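Local coordinates for putative ABC transporter, periplasmic binding protein, amino acid (Neisseria gonorrhoeae, PDB 2YLN) that probably captures L-cystine outside the inner membrane as the solute receptor of an ABC transporter, closing around its ligand, at residues Phe70-His73 with Leu79-Tyr82. The protein carries 1 engineered substitution. Residues are numbered along the deposited sequence; the frame is centred on the assembly and turned at random.
Sequences FTYH and LTGY
Strands 71-73 and 79-80 form a short antiparallel beta hairpin, with Y72 and T80 as its hydrogen-bonded pair. Y72 N donates to T80 O at 2.9 Å, reaching the oxygen from above its carbonyl plane, while T80 N returns a straighter bond to Y72 O at 2.8 Å, with a C=O...N angle of 175°. On the face of the sheet carrying these two residues, the phenol of Y72 lies alongside T80. A chi1 of 70° sets CG between the backbone N and carbonyl carbon and brings the ring back over the neighbouring strand, where a broad flat group can cover both the T80 methyl and G81. There T80 CG2 packs over one ring face, 4.1 Å from its centroid in a CH-pi contact, and the ring's CE1 reaches G81 CA at 3.5 Å. Threonine suits this place because its two branches divide the work: the methyl meets the aromatic ring, and OG1 hydrogen-bonds to E85 in the following helix. On the opposite face of the sheet, H73 and L79 form the non-hydrogen-bonded pair; L79 CD1 sits over one face of the imidazole, 4.2 Å from its centroid, and leucine's aliphatic branches also suit the contacts with V84 and F100. ND1 is hydrogen-bonded to G77 O and NE2 to E102 OE1, which fixes the ring's rotation. Glycine suits position 81 twice over: a CB would run into F70 C and T71 N of the facing chain, and at phi 108° also into the carbonyl O of T80. F70 turns away and meets the rings of Y67 and F276, about 7 Å from a bound cysteine. The whole is a beta hairpin with a classic bulge at F70 and T71, facing Y67, and a glycine N-cap leading into helix 82-94 of a family 3 solute-binding protein.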
loop_
_atom_site.group_PDB
_atom_site.type_symbol
_atom_site.label_atom_id
_atom_site.label_comp_id
_atom_site.label_asym_id
_atom_site.label_seq_id
_atom_site.Cartn_x
_atom_site.Cartn_y
_atom_site.Cartn_z
ATOM N N PHE A 70 -7.639 1.102 -0.357
ATOM C CA PHE A 70 -6.675 1.279 0.729
ATOM C C PHE A 70 -6.596 2.722 1.223
ATOM O O PHE A 70 -6.394 2.942 2.439
ATOM C CB PHE A 70 -5.289 0.790 0.276
ATOM C CG PHE A 70 -5.263 -0.660 -0.041
ATOM C CD1 PHE A 70 -5.452 -1.655 0.921
ATOM C CD2 PHE A 70 -5.014 -1.168 -1.325
ATOM C CE1 PHE A 70 -5.365 -2.980 0.647
ATOM C CE2 PHE A 70 -4.904 -2.525 -1.597
ATOM C CZ PHE A 70 -5.054 -3.448 -0.595
ATOM N N THR A 71 -6.596 3.700 0.312
ATOM C CA THR A 71 -6.343 5.087 0.677
ATOM C C THR A 71 -6.898 5.904 -0.495
ATOM O O THR A 71 -6.292 5.931 -1.579
ATOM C CB THR A 71 -4.859 5.321 0.929
ATOM O OG1 THR A 71 -4.661 6.747 1.030
ATOM C CG2 THR A 71 -3.922 4.771 -0.070
ATOM N N TYR A 72 -8.088 6.478 -0.288
ATOM C CA TYR A 72 -8.800 7.114 -1.406
ATOM C C TYR A 72 -9.806 8.090 -0.882
ATOM O O TYR A 72 -10.076 8.117 0.299
ATOM C CB TYR A 72 -9.493 6.002 -2.290
ATOM C CG TYR A 72 -10.662 5.298 -1.659
ATOM C CD1 TYR A 72 -10.450 4.264 -0.786
ATOM C CD2 TYR A 72 -11.927 5.709 -1.902
ATOM C CE1 TYR A 72 -11.528 3.613 -0.208
ATOM C CE2 TYR A 72 -13.013 5.102 -1.284
ATOM C CZ TYR A 72 -12.804 4.070 -0.399
ATOM O OH TYR A 72 -13.868 3.388 0.203
ATOM N N HIS A 73 -10.390 8.893 -1.775
ATOM C CA HIS A 73 -11.455 9.768 -1.384
ATOM C C HIS A 73 -12.784 9.224 -1.802
ATOM O O HIS A 73 -12.963 8.800 -2.931
ATOM C CB HIS A 73 -11.273 11.172 -2.003
ATOM C CG HIS A 73 -10.117 11.921 -1.419
ATOM N ND1 HIS A 73 -10.239 12.873 -0.412
ATOM C CD2 HIS A 73 -8.815 11.760 -1.601
ATOM C CE1 HIS A 73 -9.028 13.265 -0.058
ATOM N NE2 HIS A 73 -8.141 12.654 -0.811
ATOM N N LEU A 79 -11.230 11.570 2.826
ATOM C CA LEU A 79 -10.117 10.594 2.811
ATOM C C LEU A 79 -10.483 9.402 3.673
ATOM O O LEU A 79 -10.736 9.567 4.867
ATOM C CB LEU A 79 -8.862 11.264 3.223
ATOM C CG LEU A 79 -7.629 10.340 3.203
ATOM C CD1 LEU A 79 -7.193 9.953 1.758
ATOM C CD2 LEU A 79 -6.461 10.992 3.932
ATOM N N THR A 80 -10.465 8.238 3.078
ATOM C CA THR A 80 -10.803 6.994 3.743
ATOM C C THR A 80 -10.006 5.896 3.079
ATOM O O THR A 80 -8.969 6.137 2.485
ATOM C CB THR A 80 -12.303 6.820 3.715
ATOM O OG1 THR A 80 -12.704 5.688 4.520
ATOM C CG2 THR A 80 -12.877 6.639 2.358
ATOM N N GLY A 81 -10.451 4.648 3.248
ATOM C CA GLY A 81 -9.729 3.469 2.836
ATOM C C GLY A 81 -9.173 2.731 4.048
ATOM O O GLY A 81 -8.961 3.307 5.096
ATOM N N TYR A 82 -8.889 1.445 3.837
ATOM C CA TYR A 82 -8.465 0.604 4.967
ATOM C C TYR A 82 -7.271 1.171 5.691
ATOM O O TYR A 82 -7.286 1.267 6.923
ATOM C CB TYR A 82 -8.164 -0.805 4.426
ATOM C CG TYR A 82 -7.745 -1.765 5.531
ATOM C CD1 TYR A 82 -8.727 -2.374 6.281
ATOM C CD2 TYR A 82 -6.441 -2.097 5.775
ATOM C CE1 TYR A 82 -8.371 -3.297 7.251
ATOM C CE2 TYR A 82 -6.083 -3.000 6.728
ATOM C CZ TYR A 82 -7.059 -3.628 7.470
ATOM O OH TYR A 82 -6.784 -4.579 8.429
#